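PDB 6T7J: carbon monoxide dehydrogenase from Thermococcus sp. AM4, which catalyses the oxidation of carbon monoxide to carbon dioxide, probably passing the electrons to a ferredoxin, and is seen here with a nickel-free, broken active-site cluster. Local coordinates for residues A[3-8]-A[35-40]; A[263-268]-A[335-340]; A[354-359]-A[398-403]. All coordinates share one frame; numbering follows the deposited sequence.

Contact 1 of 3, residues A[3-8]-A[35-40]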
loop_
_atom_site.group_PDB
_atom_site.type_symbol
_atom_site.label_atom_id
_atom_site.label_comp_id
_atom_site.label_asym_id
_atom_site.label_seq_id
_atom_site.Cartn_x
_atom_site.Cartn_y
_atom_site.Cartn_z
ATOM N N GLU A 3 -35.508 7.875 4.697
ATOM C CA GLU A 3 -34.731 8.956 4.110
ATOM C C GLU A 3 -35.431 9.516 2.879
ATOM O O GLU A 3 -36.214 8.830 2.217
ATOM C CB GLU A 3 -33.328 8.476 3.727
ATOM C CG GLU A 3 -32.252 9.532 3.853
ATOM C CD GLU A 3 -30.913 8.943 4.239
ATOM O OE1 GLU A 3 -30.724 7.724 4.047
ATOM O OE2 GLU A 3 -30.050 9.699 4.735
ATOM N N TYR A 4 -35.126 10.774 2.570
ATOM C CA TYR A 4 -35.628 11.426 1.367
ATOM C C TYR A 4 -34.704 11.098 0.201
ATOM O O TYR A 4 -33.522 11.460 0.218
ATOM C CB TYR A 4 -35.724 12.939 1.561
ATOM C CG TYR A 4 -36.998 13.403 2.235
ATOM C CD1 TYR A 4 -38.241 13.157 1.666
ATOM C CD2 TYR A 4 -36.953 14.093 3.438
ATOM C CE1 TYR A 4 -39.407 13.584 2.283
ATOM C CE2 TYR A 4 -38.111 14.522 4.060
ATOM C CZ TYR A 4 -39.333 14.265 3.481
ATOM O OH TYR A 4 -40.483 14.693 4.103
ATOM N N ILE A 5 -35.239 10.415 -0.806
ATOM C CA ILE A 5 -34.472 10.079 -2.000
ATOM C C ILE A 5 -34.505 11.269 -2.951
ATOM O O ILE A 5 -35.573 11.676 -3.419
ATOM C CB ILE A 5 -35.024 8.814 -2.671
ATOM C CG1 ILE A 5 -34.788 7.599 -1.768
ATOM C CG2 ILE A 5 -34.393 8.615 -4.042
ATOM C CD1 ILE A 5 -34.929 6.270 -2.470
ATOM N N LYS A 6 -33.328 11.829 -3.242
ATOM C CA LYS A 6 -33.269 13.049 -4.040
ATOM C C LYS A 6 -33.479 12.770 -5.525
ATOM O O LYS A 6 -34.173 13.532 -6.207
ATOM C CB LYS A 6 -31.934 13.759 -3.805
ATOM C CG LYS A 6 -31.854 15.167 -4.379
ATOM C CD LYS A 6 -33.133 15.956 -4.177
ATOM C CE LYS A 6 -33.351 16.941 -5.316
ATOM N NZ LYS A 6 -34.793 17.266 -5.479
ATOM N N TYR A 7 -32.892 11.693 -6.047
ATOM C CA TYR A 7 -33.044 11.327 -7.451
ATOM C C TYR A 7 -33.464 9.870 -7.543
ATOM O O TYR A 7 -32.827 8.997 -6.945
ATOM C CB TYR A 7 -31.747 11.551 -8.243
ATOM C CG TYR A 7 -31.086 12.885 -7.986
ATOM C CD1 TYR A 7 -31.248 13.946 -8.867
ATOM C CD2 TYR A 7 -30.294 13.082 -6.865
ATOM C CE1 TYR A 7 -30.643 15.167 -8.631
ATOM C CE2 TYR A 7 -29.683 14.292 -6.626
ATOM C CZ TYR A 7 -29.865 15.333 -7.504
ATOM O OH TYR A 7 -29.257 16.541 -7.255
ATOM N N ARG A 8 -34.529 9.611 -8.293
ATOM C CA ARG A 8 -35.035 8.261 -8.466
ATOM C C ARG A 8 -34.331 7.573 -9.629
ATOM O O ARG A 8 -33.914 8.213 -10.597
ATOM C CB ARG A 8 -36.547 8.278 -8.693
ATOM C CG ARG A 8 -37.307 8.919 -7.544
ATOM C CD ARG A 8 -38.798 8.632 -7.602
ATOM N NE ARG A 8 -39.388 8.629 -6.267
ATOM C CZ ARG A 8 -40.517 8.005 -5.950
ATOM N NH1 ARG A 8 -40.976 8.054 -4.706
ATOM N NH2 ARG A 8 -41.188 7.336 -6.878
ATOM N N ALA A 35 -27.031 1.651 -4.014
ATOM C CA ALA A 35 -25.819 2.157 -4.649
ATOM C C ALA A 35 -26.138 3.037 -5.853
ATOM O O ALA A 35 -25.393 3.978 -6.149
ATOM C CB ALA A 35 -24.915 0.995 -5.062
ATOM N N TRP A 36 -27.241 2.755 -6.550
ATOM C CA TRP A 36 -27.608 3.558 -7.712
ATOM C C TRP A 36 -28.011 4.974 -7.308
ATOM O O TRP A 36 -27.595 5.951 -7.946
ATOM C CB TRP A 36 -28.740 2.871 -8.479
ATOM C CG TRP A 36 -28.345 1.586 -9.156
ATOM C CD1 TRP A 36 -27.741 1.454 -10.372
ATOM C CD2 TRP A 36 -28.542 0.254 -8.659
ATOM N NE1 TRP A 36 -27.545 0.125 -10.662
ATOM C CE2 TRP A 36 -28.028 -0.632 -9.628
ATOM C CE3 TRP A 36 -29.098 -0.274 -7.490
ATOM C CZ2 TRP A 36 -28.055 -2.017 -9.463
ATOM C CZ3 TRP A 36 -29.124 -1.649 -7.330
ATOM C CH2 TRP A 36 -28.605 -2.503 -8.311
ATOM N N HIS A 37 -28.819 5.105 -6.250
ATOM C CA HIS A 37 -29.227 6.429 -5.787
ATOM C C HIS A 37 -28.024 7.262 -5.363
ATOM O O HIS A 37 -27.938 8.455 -5.679
ATOM C CB HIS A 37 -30.218 6.300 -4.629
ATOM C CG HIS A 37 -31.426 5.477 -4.952
ATOM N ND1 HIS A 37 -31.517 4.136 -4.648
ATOM C CD2 HIS A 37 -32.594 5.806 -5.553
ATOM C CE1 HIS A 37 -32.688 3.674 -5.049
ATOM N NE2 HIS A 37 -33.359 4.667 -5.603
ATOM N N ARG A 38 -27.075 6.649 -4.652
ATOM C CA ARG A 38 -25.910 7.396 -4.199
ATOM C C ARG A 38 -24.968 7.718 -5.353
ATOM O O ARG A 38 -24.338 8.784 -5.358
ATOM C CB ARG A 38 -25.197 6.618 -3.094
ATOM C CG ARG A 38 -26.059 6.439 -1.845
ATOM C CD ARG A 38 -25.285 5.815 -0.699
ATOM N NE ARG A 38 -24.858 4.456 -1.015
ATOM C CZ ARG A 38 -25.569 3.365 -0.744
ATOM N NH1 ARG A 38 -26.748 3.471 -0.145
ATOM N NH2 ARG A 38 -25.102 2.170 -1.076
ATOM N N LEU A 39 -24.870 6.827 -6.346
ATOM C CA LEU A 39 -24.161 7.171 -7.574
ATOM C C LEU A 39 -24.770 8.404 -8.227
ATOM O O LEU A 39 -24.047 9.307 -8.665
ATOM C CB LEU A 39 -24.178 5.995 -8.549
ATOM C CG LEU A 39 -23.690 6.336 -9.960
ATOM C CD1 LEU A 39 -22.202 6.662 -9.942
ATOM C CD2 LEU A 39 -23.985 5.204 -10.937
ATOM N N LEU A 40 -26.104 8.457 -8.304
ATOM C CA LEU A 40 -26.767 9.643 -8.839
ATOM C C LEU A 40 -26.454 10.874 -7.998
ATOM O O LEU A 40 -26.275 11.975 -8.532
ATOM C CB LEU A 40 -28.278 9.414 -8.912
ATOM C CG LEU A 40 -28.775 8.430 -9.973
ATOM C CD1 LEU A 40 -30.294 8.331 -9.944
ATOM C CD2 LEU A 40 -28.284 8.838 -11.351
HETATM O O HOH W 1 -30.372 9.556 -5.184
#
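Ile5 lies over one face of the His37 imidazole, the two side chains crossing obliquely. Its CD1 methyl stands 4.0 Å from the centroid of the His37 ring and 21° off the ring normal, a CH-pi contact shifted toward the rim. The other branch joins in, with CG2 of Ile5 3.7 Å from CD2 of His37. A beta-branched residue suits the place because both arms can meet one flat group. The imidazole offers them carbon and pi surface while its nitrogens are engaged elsewhere, ND1 with Thr34 N and NE2 with Glu28 OE2. Gripped at both nitrogens, the ring is probably well fixed in rotation.

The second apolar patch joins Tyr7 to Leu40. With CD1 anti to CA (chi2 -179°), the leucine extends from its helix until CD1 is 3.9 Å from CB of Tyr7; the same methyl is 3.7 Å from O of Arg8.

Polar contact is made mainly through the backbone. The carbonyl O of Tyr7 lies at the edge of the His37 ring, 3.5 Å from CD2. A water bridges the segments, donating to O of Tyr7 at 3.1 Å and to O of His37 at 2.7 Å, so that two acceptors which could not bond each other share one donor.

The contact lays the N-terminal loop, which precedes helix 20-30, against helix 35-42. Helix 20-30 borders both segments: Ile5 touches Glu28, and His37 and Trp36 pack on Ile24. Elsewhere on helix 35-42, Arg38 pairs with Glu326 and also bonds to Val76 O of the second subunit.

Contact 2 of 3, residues A[263-268]-A[335-340]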
loop_
_atom_site.group_PDB
_atom_site.type_symbol
_atom_site.label_atom_id
_atom_site.label_comp_id
_atom_site.label_asym_id
_atom_site.label_seq_id
_atom_site.Cartn_x
_atom_site.Cartn_y
_atom_site.Cartn_z
ATOM N N ASN A 263 -33.710 -17.488 6.479
ATOM C CA ASN A 263 -32.820 -17.191 5.363
ATOM C C ASN A 263 -31.522 -16.619 5.911
ATOM O O ASN A 263 -31.532 -15.579 6.580
ATOM C CB ASN A 263 -33.466 -16.214 4.381
ATOM C CG ASN A 263 -34.575 -16.852 3.564
ATOM O OD1 ASN A 263 -34.408 -17.939 3.010
ATOM N ND2 ASN A 263 -35.714 -16.175 3.485
ATOM N N ILE A 264 -30.411 -17.294 5.634
ATOM C CA ILE A 264 -29.094 -16.849 6.079
ATOM C C ILE A 264 -28.232 -16.620 4.848
ATOM O O ILE A 264 -28.012 -17.548 4.059
ATOM C CB ILE A 264 -28.432 -17.861 7.027
ATOM C CG1 ILE A 264 -29.326 -18.127 8.237
ATOM C CG2 ILE A 264 -27.071 -17.354 7.476
ATOM C CD1 ILE A 264 -28.766 -19.159 9.185
ATOM N N VAL A 265 -27.733 -15.392 4.688
ATOM C CA VAL A 265 -26.870 -15.044 3.564
ATOM C C VAL A 265 -25.423 -15.092 4.030
ATOM O O VAL A 265 -25.101 -14.621 5.127
ATOM C CB VAL A 265 -27.225 -13.654 3.000
ATOM C CG1 VAL A 265 -26.310 -13.297 1.833
ATOM C CG2 VAL A 265 -28.689 -13.607 2.575
ATOM N N VAL A 266 -24.551 -15.684 3.215
ATOM C CA VAL A 266 -23.108 -15.652 3.441
ATOM C C VAL A 266 -22.492 -14.770 2.361
ATOM O O VAL A 266 -22.594 -15.072 1.167
ATOM C CB VAL A 266 -22.484 -17.059 3.446
ATOM C CG1 VAL A 266 -22.743 -17.747 4.775
ATOM C CG2 VAL A 266 -23.011 -17.906 2.297
ATOM N N HIS A 267 -21.857 -13.678 2.782
ATOM C CA HIS A 267 -21.393 -12.632 1.882
ATOM C C HIS A 267 -19.934 -12.330 2.194
ATOM O O HIS A 267 -19.562 -12.214 3.364
ATOM C CB HIS A 267 -22.265 -11.380 2.043
ATOM C CG HIS A 267 -21.889 -10.244 1.144
ATOM N ND1 HIS A 267 -21.180 -10.417 -0.025
ATOM C CD2 HIS A 267 -22.141 -8.917 1.239
ATOM C CE1 HIS A 267 -21.004 -9.244 -0.607
ATOM N NE2 HIS A 267 -21.578 -8.318 0.140
ATOM N N GLY A 268 -19.108 -12.223 1.158
ATOM C CA GLY A 268 -17.697 -11.978 1.381
ATOM C C GLY A 268 -16.780 -12.765 0.468
ATOM O O GLY A 268 -17.009 -12.805 -0.745
ATOM N N GLU A 335 -32.818 -12.973 7.607
ATOM C CA GLU A 335 -32.660 -12.930 9.055
ATOM C C GLU A 335 -31.265 -12.459 9.441
ATOM O O GLU A 335 -31.101 -11.723 10.422
ATOM C CB GLU A 335 -32.942 -14.305 9.653
ATOM C CG GLU A 335 -34.397 -14.542 9.961
ATOM C CD GLU A 335 -35.257 -14.642 8.717
ATOM O OE1 GLU A 335 -35.031 -15.572 7.911
ATOM O OE2 GLU A 335 -36.161 -13.794 8.547
ATOM N N ALA A 336 -30.251 -12.870 8.684
ATOM C CA ALA A 336 -28.882 -12.488 8.988
ATOM C C ALA A 336 -28.036 -12.585 7.728
ATOM O O ALA A 336 -28.212 -13.504 6.917
ATOM C CB ALA A 336 -28.289 -13.370 10.094
ATOM N N ILE A 337 -27.124 -11.628 7.573
ATOM C CA ILE A 337 -26.089 -11.680 6.547
ATOM C C ILE A 337 -24.740 -11.714 7.258
ATOM O O ILE A 337 -24.429 -10.826 8.063
ATOM C CB ILE A 337 -26.184 -10.506 5.556
ATOM C CG1 ILE A 337 -25.032 -10.559 4.549
ATOM C CG2 ILE A 337 -26.227 -9.162 6.279
ATOM C CD1 ILE A 337 -25.321 -9.825 3.253
ATOM N N ILE A 338 -23.955 -12.748 6.972
ATOM C CA ILE A 338 -22.692 -13.022 7.647
ATOM C C ILE A 338 -21.570 -12.656 6.690
ATOM O O ILE A 338 -21.448 -13.255 5.614
ATOM C CB ILE A 338 -22.585 -14.496 8.069
ATOM C CG1 ILE A 338 -23.935 -15.017 8.567
ATOM C CG2 ILE A 338 -21.495 -14.680 9.117
ATOM C CD1 ILE A 338 -24.487 -14.252 9.742
ATOM N N VAL A 339 -20.744 -11.684 7.077
ATOM C CA VAL A 339 -19.709 -11.157 6.199
ATOM C C VAL A 339 -18.345 -11.315 6.855
ATOM O O VAL A 339 -18.220 -11.338 8.084
ATOM C CB VAL A 339 -19.977 -9.680 5.832
ATOM C CG1 VAL A 339 -21.341 -9.544 5.170
ATOM C CG2 VAL A 339 -19.893 -8.797 7.066
ATOM N N ASP A 340 -17.313 -11.446 6.017
ATOM C CA ASP A 340 -15.938 -11.429 6.501
ATOM C C ASP A 340 -15.226 -10.170 6.015
ATOM O O ASP A 340 -15.069 -9.218 6.785
ATOM C CB ASP A 340 -15.179 -12.696 6.082
ATOM C CG ASP A 340 -15.436 -13.097 4.639
ATOM O OD1 ASP A 340 -15.835 -12.231 3.835
ATOM O OD2 ASP A 340 -15.221 -14.283 4.308
#
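Strand 263-268 and strand 336-339 run parallel, their axes 4.7 Å apart at closest and inclined by 23°, with Val265 beside Ile337 and Val266 beside Ile338. Val265 straddles its neighbour as parallel pairing demands: its N donates to O of Ala336 at 3.0 Å, and its O accepts from N of Ile338 at 2.9 Å. His267 N continues the ladder in a nearly straight bond (176°) to Ile338 O.

At the start of the pair, where Glu335 N still donates to Asn263 O, a side chain joins the backbone. The side chain of Glu335 is bent at chi2 (68°), and its OE1 accepts from N of Asn263 at 2.7 Å, almost along its own C-O axis. This carboxylate also forms a salt bridge with Arg399 and accepts a bond from His356, so a buried charge has several partners.

Branched side chains fill both faces. Val265 and Ile337 lie side by side, CG1 of the valine 3.9 Å from CD1 of the isoleucine, and the same CD1 of Ile337 comes within 3.6 Å of CB of His267. On the opposite face, CG2 of Ile264 meets CG1 of Ile338 at 4.1 Å.

At the far end, a CB on Gly268 would collide with Asp340 OD1. The Asp340 carboxylate accepts from the backbone N of His269, a residue of the broken-cluster pocket, and from that of Asn270; the side chain of His267 itself is about 6 Å from the cluster.

The pair forms the middle of a six-stranded parallel sheet ordered 3-2-1-4-5-6, as in Rossmann-like folds. Strand 297-303 flanks one side and strand 358-361 the other, while helix 381-395 packs on the face of Ile264, Ala336 and Ile338.

Contact 3 of 3, residues A[354-359]-A[398-403]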
loop_
_atom_site.group_PDB
_atom_site.type_symbol
_atom_site.label_atom_id
_atom_site.label_comp_id
_atom_site.label_asym_id
_atom_site.label_seq_id
_atom_site.Cartn_x
_atom_site.Cartn_y
_atom_site.Cartn_z
ATOM N N CYS A 354 -33.397 -0.794 8.627
ATOM C CA CYS A 354 -34.807 -0.572 8.341
ATOM C C CYS A 354 -35.598 -1.874 8.313
ATOM O O CYS A 354 -36.785 -1.860 7.970
ATOM C CB CYS A 354 -34.968 0.185 7.021
ATOM S SG CYS A 354 -34.480 1.924 7.115
ATOM N N TYR A 355 -34.965 -2.988 8.660
ATOM C CA TYR A 355 -35.645 -4.269 8.801
ATOM C C TYR A 355 -35.215 -4.875 10.136
ATOM O O TYR A 355 -34.717 -4.189 11.038
ATOM C CB TYR A 355 -35.328 -5.202 7.625
ATOM C CG TYR A 355 -35.703 -4.661 6.266
ATOM C CD1 TYR A 355 -34.844 -3.819 5.570
ATOM C CD2 TYR A 355 -36.911 -5.002 5.671
ATOM C CE1 TYR A 355 -35.183 -3.326 4.324
ATOM C CE2 TYR A 355 -37.259 -4.514 4.426
ATOM C CZ TYR A 355 -36.392 -3.677 3.758
ATOM O OH TYR A 355 -36.735 -3.189 2.519
ATOM N N HIS A 356 -35.409 -6.183 10.272
ATOM C CA HIS A 356 -34.888 -6.944 11.397
ATOM C C HIS A 356 -33.502 -7.512 11.127
ATOM O O HIS A 356 -32.859 -8.003 12.062
ATOM C CB HIS A 356 -35.841 -8.094 11.742
ATOM C CG HIS A 356 -35.921 -9.151 10.682
ATOM N ND1 HIS A 356 -35.872 -8.861 9.336
ATOM C CD2 HIS A 356 -36.045 -10.496 10.772
ATOM C CE1 HIS A 356 -35.963 -9.981 8.641
ATOM N NE2 HIS A 356 -36.069 -10.988 9.490
ATOM N N THR A 357 -33.034 -7.438 9.881
ATOM C CA THR A 357 -31.828 -8.134 9.454
ATOM C C THR A 357 -30.625 -7.757 10.309
ATOM O O THR A 357 -30.401 -6.583 10.616
ATOM C CB THR A 357 -31.540 -7.811 7.986
ATOM O OG1 THR A 357 -32.639 -8.247 7.177
ATOM C CG2 THR A 357 -30.260 -8.493 7.521
ATOM N N LYS A 358 -29.847 -8.769 10.688
ATOM C CA LYS A 358 -28.618 -8.580 11.445
ATOM C C LYS A 358 -27.409 -8.755 10.528
ATOM O O LYS A 358 -27.271 -9.782 9.856
ATOM C CB LYS A 358 -28.541 -9.560 12.616
ATOM C CG LYS A 358 -29.586 -9.313 13.691
ATOM C CD LYS A 358 -30.072 -10.617 14.298
ATOM C CE LYS A 358 -30.864 -10.368 15.572
ATOM N NZ LYS A 358 -30.023 -9.763 16.643
ATOM N N VAL A 359 -26.547 -7.740 10.510
ATOM C CA VAL A 359 -25.294 -7.778 9.764
ATOM C C VAL A 359 -24.207 -8.256 10.728
ATOM O O VAL A 359 -23.777 -7.509 11.604
ATOM C CB VAL A 359 -24.949 -6.399 9.183
ATOM C CG1 VAL A 359 -23.531 -6.387 8.615
ATOM C CG2 VAL A 359 -25.965 -5.997 8.121
ATOM N N ASN A 398 -38.959 -12.134 13.910
ATOM C CA ASN A 398 -39.045 -10.690 13.739
ATOM C C ASN A 398 -39.182 -10.268 12.282
ATOM O O ASN A 398 -39.163 -9.067 11.998
ATOM C CB ASN A 398 -37.819 -10.015 14.354
ATOM C CG ASN A 398 -37.744 -10.207 15.853
ATOM O OD1 ASN A 398 -38.747 -10.081 16.556
ATOM N ND2 ASN A 398 -36.551 -10.517 16.352
ATOM N N ARG A 399 -39.319 -11.213 11.363
ATOM C CA ARG A 399 -39.407 -10.872 9.948
ATOM C C ARG A 399 -40.708 -10.137 9.658
ATOM O O ARG A 399 -41.788 -10.719 9.824
ATOM C CB ARG A 399 -39.316 -12.127 9.085
ATOM C CG ARG A 399 -39.665 -11.880 7.627
ATOM C CD ARG A 399 -39.855 -13.180 6.872
ATOM N NE ARG A 399 -38.633 -13.976 6.848
ATOM C CZ ARG A 399 -38.382 -14.929 5.957
ATOM N NH1 ARG A 399 -37.241 -15.603 6.011
ATOM N NH2 ARG A 399 -39.270 -15.206 5.012
ATOM N N PRO A 400 -40.662 -8.874 9.227
ATOM C CA PRO A 400 -41.903 -8.179 8.861
ATOM C C PRO A 400 -42.516 -8.773 7.605
ATOM O O PRO A 400 -42.217 -8.329 6.491
ATOM C CB PRO A 400 -41.444 -6.733 8.640
ATOM C CG PRO A 400 -40.009 -6.859 8.239
ATOM C CD PRO A 400 -39.466 -8.048 8.982
ATOM N N ARG A 401 -43.367 -9.788 7.777
ATOM C CA ARG A 401 -43.956 -10.473 6.631
ATOM C C ARG A 401 -44.813 -9.545 5.783
ATOM O O ARG A 401 -45.034 -9.829 4.601
ATOM C CB ARG A 401 -44.784 -11.669 7.104
ATOM C CG ARG A 401 -43.958 -12.771 7.746
ATOM C CD ARG A 401 -44.667 -14.116 7.667
ATOM N NE ARG A 401 -43.789 -15.218 8.052
ATOM C CZ ARG A 401 -43.046 -15.916 7.199
ATOM N NH1 ARG A 401 -42.276 -16.899 7.641
ATOM N NH2 ARG A 401 -43.071 -15.633 5.904
ATOM N N ASP A 402 -45.294 -8.439 6.356
ATOM C CA ASP A 402 -46.053 -7.458 5.591
ATOM C C ASP A 402 -45.191 -6.719 4.574
ATOM O O ASP A 402 -45.728 -6.188 3.597
ATOM C CB ASP A 402 -46.708 -6.452 6.540
ATOM C CG ASP A 402 -45.728 -5.884 7.549
ATOM O OD1 ASP A 402 -45.054 -6.680 8.236
ATOM O OD2 ASP A 402 -45.628 -4.643 7.656
ATOM N N ARG A 403 -43.874 -6.675 4.780
ATOM C CA ARG A 403 -42.958 -5.957 3.903
ATOM C C ARG A 403 -42.024 -6.899 3.149
ATOM O O ARG A 403 -40.918 -6.509 2.768
ATOM C CB ARG A 403 -42.141 -4.939 4.699
ATOM C CG ARG A 403 -42.968 -4.018 5.573
ATOM C CD ARG A 403 -42.113 -3.391 6.663
ATOM N NE ARG A 403 -40.970 -2.668 6.112
ATOM C CZ ARG A 403 -39.871 -2.374 6.798
ATOM N NH1 ARG A 403 -38.880 -1.712 6.214
ATOM N NH2 ARG A 403 -39.761 -2.739 8.069
#
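His356 carries CG between its backbone N and carbonyl carbon (chi1 67°), which starts its ring toward Arg399 and Pro400, while Arg403 bends at chi3 (57°) where its chain approaches Cys354 and Tyr355. One face of the imidazole receives two CH-pi contacts: CA of Arg399 is 3.6 Å and CD of Pro400 4.0 Å from the His356 ring centroid. Proline suits this spot because its CD, bonded to the ring nitrogen, puts a CH2 where another residue would have N-H. The imidazole NE2 bonds to Glu335. An alanine at His356 would probably leave Arg399 CA and Pro400 CD without the surface they rest on and Glu335 OE2 without this partner.

The guanidinium of Arg403 lies flat on Tyr355, planes 9° apart and centres 4.6 Å apart, an off-centre cation-pi stack. In its own plane, NH1 of Arg403 donates to O of Cys354 at 2.7 Å, and NH2 adds a weak bond to that carbonyl. Arginine suits the place because its flat cation can stack by its face while its N-H groups donate in the plane.

Pro400 centres an inverse gamma turn, and the contact joins the loop leading into strand 358-361 to the loop following helix 381-395, at the edge of a Rossmann-like domain.

Overall arrangement
Contact 2 is core and contacts 1 and 3 are surface. The strand pair of contact 2 relies on a regular ladder of backbone bonds and on aliphatic packing, whereas contact 1 sets a loop against a helix through CH-pi packing and a shared water, and contact 3 joins two largely irregular segments through stacking and a charged group held by a carbonyl. Contacts 2 and 3 touch and share one sheet, since strands 336-339 and 358-361 are neighbours in it; Ile337 N probably bonds to Lys358 O, and Ile337 packs on Val359. Contact 1 stands apart, its nearest atoms about 7 Å from contact 3 and about 11 Å from contact 2, and belongs to the N-terminal region.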